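Local coordinates for serine protease pet (PDB 4OM9), which acts as a secreted autotransporter enterotoxin of enteroaggregative Escherichia coli, a serine protease that probably cleaves the host cytoskeletal protein alpha-fodrin, at residues A71-A74 / S79-Y82; Q128-R133 / T179-N184; A268-G273 / E307-G312; T560-N565 / D570-D575. All coordinates share one frame; numbering follows the deposited sequence.

Contact 1: A71-A74 / S79-Y82; sequences AHNA and SANY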
# COMPACT_ATOMS: atom_id res chain seq x y z
N ALA A 71 -6.31 -38.63 -20.00
CA ALA A 71 -6.62 -39.11 -21.36
C ALA A 71 -8.12 -39.21 -21.64
O ALA A 71 -8.57 -38.79 -22.71
CB ALA A 71 -5.95 -40.48 -21.64
N HIS A 72 -8.88 -39.75 -20.69
CA HIS A 72 -10.32 -39.95 -20.93
C HIS A 72 -11.09 -38.64 -20.74
O HIS A 72 -12.33 -38.64 -20.69
CB HIS A 72 -10.88 -41.07 -20.03
CG HIS A 72 -11.14 -40.66 -18.61
ND1 HIS A 72 -10.14 -40.48 -17.68
CD2 HIS A 72 -12.31 -40.44 -17.95
CE1 HIS A 72 -10.67 -40.15 -16.51
NE2 HIS A 72 -11.99 -40.13 -16.65
N ASN A 73 -10.36 -37.53 -20.65
CA ASN A 73 -10.97 -36.21 -20.72
C ASN A 73 -11.22 -35.81 -22.17
O ASN A 73 -11.80 -34.76 -22.45
CB ASN A 73 -10.08 -35.17 -20.03
CG ASN A 73 -10.68 -34.66 -18.73
OD1 ASN A 73 -11.65 -35.22 -18.22
ND2 ASN A 73 -10.10 -33.58 -18.20
N ALA A 74 -10.77 -36.65 -23.10
CA ALA A 74 -11.06 -36.46 -24.51
C ALA A 74 -12.55 -36.64 -24.75
O ALA A 74 -13.16 -35.89 -25.52
CB ALA A 74 -10.25 -37.43 -25.36
N SER A 79 -13.49 -30.23 -22.11
CA SER A 79 -12.94 -30.06 -20.77
C SER A 79 -11.47 -29.63 -20.81
O SER A 79 -11.07 -28.75 -20.05
CB SER A 79 -13.07 -31.35 -19.94
OG SER A 79 -12.10 -32.30 -20.33
N ALA A 80 -10.69 -30.26 -21.69
CA ALA A 80 -9.26 -29.98 -21.80
C ALA A 80 -8.77 -29.78 -23.24
O ALA A 80 -7.62 -29.42 -23.44
CB ALA A 80 -8.46 -31.09 -21.12
N ASN A 81 -9.63 -30.00 -24.23
CA ASN A 81 -9.26 -29.72 -25.63
C ASN A 81 -9.24 -28.21 -25.93
O ASN A 81 -8.57 -27.76 -26.84
CB ASN A 81 -10.22 -30.44 -26.61
CG ASN A 81 -9.89 -31.93 -26.77
OD1 ASN A 81 -9.47 -32.37 -27.85
ND2 ASN A 81 -10.08 -32.71 -25.71
N TYR A 82 -9.99 -27.43 -25.16
CA TYR A 82 -10.09 -25.98 -25.34
C TYR A 82 -9.69 -25.31 -24.03
O TYR A 82 -10.36 -25.46 -23.02
CB TYR A 82 -11.52 -25.58 -25.74
CG TYR A 82 -12.07 -26.37 -26.92
CD1 TYR A 82 -11.26 -26.71 -27.99
CD2 TYR A 82 -13.40 -26.78 -26.95
CE1 TYR A 82 -11.75 -27.43 -29.06
CE2 TYR A 82 -13.90 -27.50 -28.01
CZ TYR A 82 -13.07 -27.82 -29.07
OH TYR A 82 -13.55 -28.54 -30.15

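Contact 2: Q128-R133 / T179-N184; sequences QNIIDR and TNLRAN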
# COMPACT_ATOMS: atom_id res chain seq x y z
N GLN A 128 10.78 -44.44 -0.05
CA GLN A 128 11.46 -43.67 0.98
C GLN A 128 12.03 -42.34 0.44
O GLN A 128 11.97 -41.32 1.12
CB GLN A 128 12.56 -44.49 1.63
CG GLN A 128 13.15 -43.84 2.89
CD GLN A 128 12.12 -43.58 3.98
OE1 GLN A 128 11.65 -44.51 4.66
NE2 GLN A 128 11.77 -42.31 4.16
N ASN A 129 12.56 -42.36 -0.78
CA ASN A 129 13.14 -41.17 -1.39
C ASN A 129 12.09 -40.10 -1.65
O ASN A 129 12.31 -38.91 -1.42
CB ASN A 129 13.86 -41.52 -2.71
CG ASN A 129 15.32 -41.88 -2.50
OD1 ASN A 129 15.80 -42.02 -1.38
ND2 ASN A 129 16.04 -42.03 -3.61
N ILE A 130 10.93 -40.54 -2.13
CA ILE A 130 9.83 -39.64 -2.40
C ILE A 130 9.27 -39.04 -1.10
O ILE A 130 8.93 -37.85 -1.04
CB ILE A 130 8.73 -40.39 -3.19
CG1 ILE A 130 9.31 -40.92 -4.50
CG2 ILE A 130 7.54 -39.51 -3.45
CD1 ILE A 130 8.29 -41.57 -5.41
N ILE A 131 9.20 -39.86 -0.06
CA ILE A 131 8.73 -39.42 1.24
C ILE A 131 9.66 -38.35 1.81
O ILE A 131 9.20 -37.31 2.26
CB ILE A 131 8.62 -40.60 2.23
CG1 ILE A 131 7.48 -41.53 1.81
CG2 ILE A 131 8.43 -40.08 3.67
CD1 ILE A 131 7.57 -42.91 2.38
N ASP A 132 10.97 -38.60 1.75
CA ASP A 132 11.95 -37.64 2.25
C ASP A 132 11.99 -36.34 1.42
O ASP A 132 12.21 -35.27 1.98
CB ASP A 132 13.33 -38.30 2.31
CG ASP A 132 13.42 -39.38 3.42
OD1 ASP A 132 12.78 -39.19 4.49
OD2 ASP A 132 14.11 -40.40 3.23
N ARG A 133 11.75 -36.43 0.11
CA ARG A 133 11.78 -35.24 -0.75
C ARG A 133 10.51 -34.39 -0.64
O ARG A 133 10.57 -33.17 -0.72
CB ARG A 133 12.00 -35.63 -2.22
CG ARG A 133 11.96 -34.43 -3.17
CD ARG A 133 12.49 -34.73 -4.56
NE ARG A 133 13.87 -35.20 -4.55
CZ ARG A 133 14.93 -34.41 -4.40
NH1 ARG A 133 14.76 -33.10 -4.24
NH2 ARG A 133 16.15 -34.92 -4.40
N THR A 179 -2.42 -41.29 0.84
CA THR A 179 -2.72 -42.54 1.55
C THR A 179 -2.11 -43.77 0.88
O THR A 179 -1.93 -44.80 1.51
CB THR A 179 -4.24 -42.75 1.70
OG1 THR A 179 -4.87 -42.62 0.42
CG2 THR A 179 -4.84 -41.70 2.65
N ASN A 180 -1.80 -43.67 -0.41
CA ASN A 180 -1.04 -44.72 -1.10
C ASN A 180 -0.29 -44.17 -2.31
O ASN A 180 -0.88 -43.85 -3.34
CB ASN A 180 -1.97 -45.86 -1.55
CG ASN A 180 -1.23 -47.17 -1.79
OD1 ASN A 180 -0.00 -47.18 -1.95
ND2 ASN A 180 -1.97 -48.28 -1.80
N LEU A 181 1.03 -44.10 -2.17
CA LEU A 181 1.91 -43.73 -3.26
C LEU A 181 1.78 -44.63 -4.47
O LEU A 181 1.96 -44.19 -5.58
CB LEU A 181 3.36 -43.72 -2.80
CG LEU A 181 3.84 -42.41 -2.17
CD1 LEU A 181 5.29 -42.53 -1.72
CD2 LEU A 181 3.65 -41.25 -3.16
N ARG A 182 1.51 -45.91 -4.25
CA ARG A 182 1.41 -46.85 -5.36
C ARG A 182 0.19 -47.74 -5.21
O ARG A 182 0.30 -48.91 -4.83
CB ARG A 182 2.69 -47.71 -5.48
CG ARG A 182 3.95 -47.07 -4.88
CD ARG A 182 5.24 -47.55 -5.55
NE ARG A 182 5.48 -46.80 -6.76
CZ ARG A 182 6.41 -45.86 -6.92
NH1 ARG A 182 7.24 -45.55 -5.94
NH2 ARG A 182 6.52 -45.25 -8.09
N ALA A 183 -0.97 -47.17 -5.50
CA ALA A 183 -2.23 -47.91 -5.53
C ALA A 183 -2.35 -48.75 -6.80
O ALA A 183 -2.09 -48.25 -7.90
CB ALA A 183 -3.40 -46.97 -5.41
N ASN A 184 -2.76 -50.01 -6.65
CA ASN A 184 -2.89 -50.94 -7.77
C ASN A 184 -4.22 -50.81 -8.48
O ASN A 184 -5.21 -51.42 -8.09
CB ASN A 184 -2.70 -52.38 -7.29
CG ASN A 184 -2.96 -53.41 -8.38
OD1 ASN A 184 -2.51 -53.27 -9.52
ND2 ASN A 184 -3.71 -54.45 -8.03

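Contact 3: A268-G273 / E307-G312; sequences ATIGGG and ENLDLG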
# COMPACT_ATOMS: atom_id res chain seq x y z
N ALA A 268 20.22 -17.67 -42.59
CA ALA A 268 19.31 -18.72 -43.00
C ALA A 268 18.18 -18.10 -43.79
O ALA A 268 17.44 -17.25 -43.28
CB ALA A 268 18.77 -19.46 -41.80
N THR A 269 18.04 -18.53 -45.04
CA THR A 269 17.03 -17.98 -45.93
C THR A 269 15.84 -18.94 -46.01
O THR A 269 16.02 -20.14 -46.19
CB THR A 269 17.61 -17.71 -47.33
OG1 THR A 269 18.53 -16.61 -47.25
CG2 THR A 269 16.52 -17.36 -48.31
N ILE A 270 14.63 -18.41 -45.86
CA ILE A 270 13.45 -19.26 -45.72
C ILE A 270 12.37 -18.95 -46.73
O ILE A 270 11.91 -17.82 -46.84
CB ILE A 270 12.81 -19.14 -44.31
CG1 ILE A 270 13.85 -19.29 -43.21
CG2 ILE A 270 11.69 -20.17 -44.14
CD1 ILE A 270 13.23 -19.48 -41.80
N GLY A 271 11.93 -19.98 -47.45
CA GLY A 271 10.86 -19.85 -48.41
C GLY A 271 10.67 -21.13 -49.21
O GLY A 271 11.60 -21.92 -49.36
N GLY A 272 9.45 -21.33 -49.72
CA GLY A 272 9.17 -22.44 -50.61
C GLY A 272 9.25 -23.78 -49.89
O GLY A 272 9.52 -24.81 -50.50
N GLY A 273 9.01 -23.74 -48.58
CA GLY A 273 9.11 -24.95 -47.76
C GLY A 273 10.55 -25.35 -47.48
O GLY A 273 10.83 -26.49 -47.15
N GLU A 307 9.38 -14.50 -48.61
CA GLU A 307 7.94 -14.48 -48.81
C GLU A 307 7.30 -14.60 -47.45
O GLU A 307 7.99 -14.80 -46.45
CB GLU A 307 7.50 -15.64 -49.73
CG GLU A 307 8.03 -16.99 -49.27
CD GLU A 307 7.66 -18.16 -50.19
OE1 GLU A 307 7.56 -17.96 -51.42
OE2 GLU A 307 7.49 -19.28 -49.67
N ASN A 308 5.99 -14.47 -47.40
CA ASN A 308 5.24 -14.73 -46.19
C ASN A 308 5.55 -16.14 -45.73
O ASN A 308 5.62 -17.07 -46.53
CB ASN A 308 3.75 -14.54 -46.43
CG ASN A 308 3.40 -13.11 -46.72
OD1 ASN A 308 4.24 -12.22 -46.55
ND2 ASN A 308 2.17 -12.87 -47.15
N LEU A 309 5.81 -16.26 -44.43
CA LEU A 309 6.04 -17.53 -43.80
C LEU A 309 4.91 -17.79 -42.80
O LEU A 309 4.63 -16.97 -41.92
CB LEU A 309 7.41 -17.57 -43.10
CG LEU A 309 7.71 -18.91 -42.40
CD1 LEU A 309 7.97 -20.03 -43.44
CD2 LEU A 309 8.87 -18.80 -41.42
N ASP A 310 4.23 -18.92 -43.00
CA ASP A 310 3.17 -19.36 -42.12
C ASP A 310 3.61 -20.71 -41.59
O ASP A 310 3.68 -21.69 -42.35
CB ASP A 310 1.82 -19.47 -42.85
CG ASP A 310 0.65 -19.78 -41.88
OD1 ASP A 310 0.91 -20.26 -40.76
OD2 ASP A 310 -0.52 -19.53 -42.25
N LEU A 311 3.93 -20.75 -40.30
CA LEU A 311 4.49 -21.93 -39.67
C LEU A 311 3.42 -22.84 -39.13
O LEU A 311 3.73 -23.81 -38.45
CB LEU A 311 5.46 -21.56 -38.55
CG LEU A 311 6.95 -21.37 -38.84
CD1 LEU A 311 7.77 -21.77 -37.63
CD2 LEU A 311 7.43 -22.11 -40.10
N GLY A 312 2.16 -22.53 -39.43
CA GLY A 312 1.04 -23.27 -38.88
C GLY A 312 1.11 -23.38 -37.36
O GLY A 312 1.08 -22.38 -36.64
O HOH W 1 8.87 -17.03 -46.12

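Contact 4: T560-N565 / D570-D575; sequences TTYKSN and DLSQPD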
# COMPACT_ATOMS: atom_id res chain seq x y z
N THR A 560 -19.27 -10.12 9.66
CA THR A 560 -18.49 -10.41 8.46
C THR A 560 -19.35 -10.78 7.25
O THR A 560 -19.06 -11.76 6.57
CB THR A 560 -17.48 -11.56 8.70
OG1 THR A 560 -18.17 -12.76 9.02
CG2 THR A 560 -16.50 -11.21 9.81
N THR A 561 -20.38 -9.99 6.95
CA THR A 561 -21.21 -10.24 5.77
C THR A 561 -20.43 -10.06 4.46
O THR A 561 -20.84 -10.56 3.41
CB THR A 561 -22.45 -9.31 5.76
OG1 THR A 561 -22.03 -7.94 5.73
CG2 THR A 561 -23.30 -9.55 7.00
N TYR A 562 -19.30 -9.35 4.52
CA TYR A 562 -18.49 -9.13 3.33
C TYR A 562 -17.90 -10.43 2.72
O TYR A 562 -17.44 -10.44 1.58
CB TYR A 562 -17.36 -8.15 3.66
CG TYR A 562 -16.49 -8.54 4.85
CD1 TYR A 562 -15.46 -9.45 4.71
CD2 TYR A 562 -16.71 -7.96 6.10
CE1 TYR A 562 -14.66 -9.79 5.79
CE2 TYR A 562 -15.91 -8.29 7.18
CZ TYR A 562 -14.89 -9.21 7.02
OH TYR A 562 -14.09 -9.56 8.10
N LYS A 563 -17.95 -11.52 3.49
CA LYS A 563 -17.37 -12.81 3.09
C LYS A 563 -18.27 -13.58 2.15
O LYS A 563 -17.82 -14.48 1.46
CB LYS A 563 -17.10 -13.69 4.32
CG LYS A 563 -15.92 -13.27 5.19
CD LYS A 563 -15.77 -14.22 6.38
CE LYS A 563 -14.42 -14.09 7.06
NZ LYS A 563 -14.20 -15.14 8.10
N SER A 564 -19.55 -13.23 2.12
CA SER A 564 -20.51 -14.04 1.38
C SER A 564 -21.40 -13.19 0.48
O SER A 564 -22.45 -13.64 0.01
CB SER A 564 -21.37 -14.84 2.36
OG SER A 564 -20.58 -15.47 3.37
N ASN A 565 -20.99 -11.95 0.24
CA ASN A 565 -21.83 -11.04 -0.53
C ASN A 565 -21.50 -11.02 -2.02
O ASN A 565 -21.93 -10.12 -2.74
CB ASN A 565 -21.73 -9.61 0.04
CG ASN A 565 -20.33 -9.00 -0.10
OD1 ASN A 565 -19.41 -9.59 -0.69
ND2 ASN A 565 -20.16 -7.79 0.44
N ASP A 570 -14.80 -5.29 -0.16
CA ASP A 570 -15.84 -4.52 0.51
C ASP A 570 -15.21 -3.36 1.26
O ASP A 570 -14.14 -3.52 1.85
CB ASP A 570 -16.64 -5.42 1.46
CG ASP A 570 -17.96 -4.82 1.88
OD1 ASP A 570 -17.97 -3.88 2.72
OD2 ASP A 570 -19.01 -5.30 1.38
N LEU A 571 -15.85 -2.20 1.25
CA LEU A 571 -15.35 -1.04 1.98
C LEU A 571 -15.25 -1.26 3.51
O LEU A 571 -14.49 -0.58 4.20
CB LEU A 571 -16.24 0.18 1.71
CG LEU A 571 -16.11 0.86 0.35
CD1 LEU A 571 -17.25 1.85 0.20
CD2 LEU A 571 -14.76 1.57 0.25
N SER A 572 -16.04 -2.20 4.02
CA SER A 572 -16.02 -2.49 5.43
C SER A 572 -15.15 -3.71 5.79
O SER A 572 -15.14 -4.13 6.95
CB SER A 572 -17.44 -2.72 5.92
OG SER A 572 -17.92 -3.95 5.42
N GLN A 573 -14.45 -4.31 4.82
CA GLN A 573 -13.59 -5.45 5.15
C GLN A 573 -12.36 -4.94 5.90
O GLN A 573 -11.98 -3.78 5.75
CB GLN A 573 -13.19 -6.24 3.89
CG GLN A 573 -12.00 -5.62 3.11
CD GLN A 573 -11.77 -6.27 1.76
OE1 GLN A 573 -12.73 -6.68 1.09
NE2 GLN A 573 -10.52 -6.39 1.36
N PRO A 574 -11.72 -5.79 6.70
CA PRO A 574 -10.58 -5.28 7.47
C PRO A 574 -9.26 -5.45 6.74
O PRO A 574 -8.26 -4.86 7.13
CB PRO A 574 -10.60 -6.15 8.73
CG PRO A 574 -11.08 -7.50 8.20
CD PRO A 574 -12.13 -7.14 7.16
N ASP A 575 -9.26 -6.24 5.67
CA ASP A 575 -8.01 -6.60 5.03
C ASP A 575 -7.65 -5.64 3.90
O ASP A 575 -8.22 -5.69 2.81
CB ASP A 575 -8.07 -8.04 4.51
CG ASP A 575 -9.41 -8.40 3.88
OD1 ASP A 575 -10.46 -8.08 4.49
OD2 ASP A 575 -9.43 -9.01 2.79
O HOH W 2 -14.68 -8.94 1.32

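Contact 1: A71-A74 / S79-Y82
Asn73 reaches across to Ser79, and all four atoms of its side chain lie near the same oxygen. Its CB lies 3.5 Å from Ser79 OG. One bond further out, Asn73 CG is 3.2 Å from Ser79 OG, with the hydroxyl against the middle of the amide. Asn73 OD1 is a little further off, 3.6 Å from Ser79 OG. Asn73 ND2 comes to 3.2 Å from Ser79 OG, but the angle is too poor for a hydrogen bond. This nitrogen is instead hydrogen-bonded to the backbone O of Ser208. Beyond that, Asn73 ND2 touches the methyl of Ala80, with CB 4.2 Å away. With chi1 at -110°, away from the staggered positions, the amide lies beside Ser79 OG while ND2 keeps its bond to Ser208. The side chain is buried, with Ala58 also beside it.

A smaller touch comes from Asn81, whose ND2 lies 4.1 Å from Ala74 CA. Ala74 itself is poorly ordered. On the 71-74 side the chain is folded into a tight turn, in which Ala74 N bonds to Ala71 O at 3.1 Å. Asn73 lies in that turn with its CB toward Ser79.

The loop runs between strands 66-70 and 82-85. His72, at its start, donates its backbone N to Asp101 OD1, and its side chain touches Ser208. This grouping, with His72 after a strand end and Ser208 in a Gly-Asp-Ser-Gly sequence, is consistent with the active-site cleft of a chymotrypsin-like clan PA protease.

Contact 2: Q128-R133 / T179-N184
Ile130 and Leu181 form the apolar part of this contact. Ile130 CG2 meets Leu181 CD1 at 4.1 Å, and the two side chains run past each other in opposite directions. With chi1 of Ile130 at -59°, CG1 lies beside the backbone N and CG2 anti to it. Ile131 adds a lighter touch at the margin, with CG1 4.3 Å from Leu181 CD1. One methyl of Leu181 therefore serves both isoleucines. Phe121 packs on Ile130 from outside the two segments.

The second kind of contact is between a methyl and a charged group. Ile130 CD1 lies 4.2 Å from Arg182 NH1, approaching the guanidinium at a slant. The arginine chain bends at chi3, 82°. Its polar end is taken up elsewhere. NH2 bonds to Tyr123 O, NH1 bonds to Asn127 OD1, and the group makes a cation-pi contact with Tyr123. These partners hold the guanidinium in place beside the isoleucine.

No hydrogen bond joins the two segments. One lies within 179-184, at the corner from which Leu181 projects. Arg182 N donates to Asn180 OD1 at 3.0 Å, an Asx turn, with the donor above the carbonyl plane. Outside the segments, Glu192 faces Thr179 and Asn180 together in a classic beta bulge, and Tyr123 OH is bonded to Leu181 O.

Helix 127-134 thus packs on a bend of strand 172-185. The helix lies in the chain between the two antiparallel sheets, a position consistent with the linker between the two beta-barrels of a chymotrypsin-like protease.

Contact 3: A268-G273 / E307-G312
Gly271 and Glu307 bring the two backbones closest, with their CA atoms 6.1 Å apart. The first segment is strand 268-271, which then curls away through Gly272 and Gly273. Both of these have positive phi. The second is a bend at Glu307 and Asn308 followed by the short strand 309-310. No direct backbone hydrogen bond joins them. A water lies between Ile270 O and Glu307 O, but it sits so close to Glu307 O that its position is doubtful.

The link is made by a side chain instead. Gly272 N donates to Glu307 OE2 at 2.8 Å, with an angle of 158° at the hydrogen. The N-H comes from above the carboxylate plane. Glu307 CG stands between its backbone N and carbonyl carbon, chi1 51°, and the chain is extended beyond it. This carries the carboxylate past Gly271, with Glu307 OE2 3.6 Å from Gly271 CA. The glycine lets the acid lie close to the main chain.

These are neighbouring turns of the parallel beta-helix of an autotransporter passenger domain. Ile270 is backbone-bonded to Ser304 and Lys306 of the next turn, which is about to round the corner at Glu307 onto another face. Inside, Ile270 CG2 meets Leu309 CD1 at 3.8 Å, the two side chains crossing at a slant. Ile270 also packs on Leu295, and Leu309 on Phe316 and Phe336. At the end of strand 309-310, Gly312 N donates to Asp310 OD1 at 2.9 Å in an Asx turn.

Contact 4: T560-N565 / D570-D575
Tyr562 packs on a type I beta turn, Asp570 to Gln573, whose first residue also makes an Asx turn, inside one long surface loop. Its ring is covered on one face by CA and CB of Gln573. Gln573 CA stands 4.1 Å from the ring centroid and only 9° off the normal, a CH-pi contact. The opposite face has Thr560 of its own segment, offset toward the rim. Pro574 reaches the outer end of the ring, with Pro574 CD 3.3 Å from Tyr562 OH and 3.5 Å from Tyr562 CZ. At the inner end, Tyr562 CB touches Asp570 CB at 3.6 Å. Chi1 of Tyr562, 54°, turns the ring between these neighbours.

Asp570 OD1 is gripped twice. Ser572 N meets its anti lone pair at 2.9 Å, and Ser572 OG donates at 2.7 Å from above the carboxylate plane. Asp570 OD2 lies 2.9 Å from Asn565 ND2. Gln573 OE1 accepts from Asp570 N and so braces the turn, while Gln573 NE2 donates to Asp575 O at 2.8 Å, in the carbonyl plane.

The loop joins helix 552-558 to strand 576-583. Thr561 touches the helix at Asn555 and Gln556. Tyr562 also touches Arg11 of helix 10-17. Gln573 bonds to Thr521, past the end of strand 514-520.

The four contacts follow one another along the chain, and none nests in or crosses another. Contact 1 closes a short loop between strands 66-70 and 82-85. Contact 2 spans 45 residues and ties helix 127-134 to the strand 172-185 of the second sheet. Both lie in the protease part, with centres 27 Å apart. Contact 3 comes early in the beta-helix and joins two successive turns at a corner. Its centre is 33 Å from that of contact 1. Contact 4, much further along, closes a short loop inside the connection from helix 552-558 to strand 576-583, beside helix 10-17. Its centre is about 56 Å from that of contact 3, and none of the four touches another.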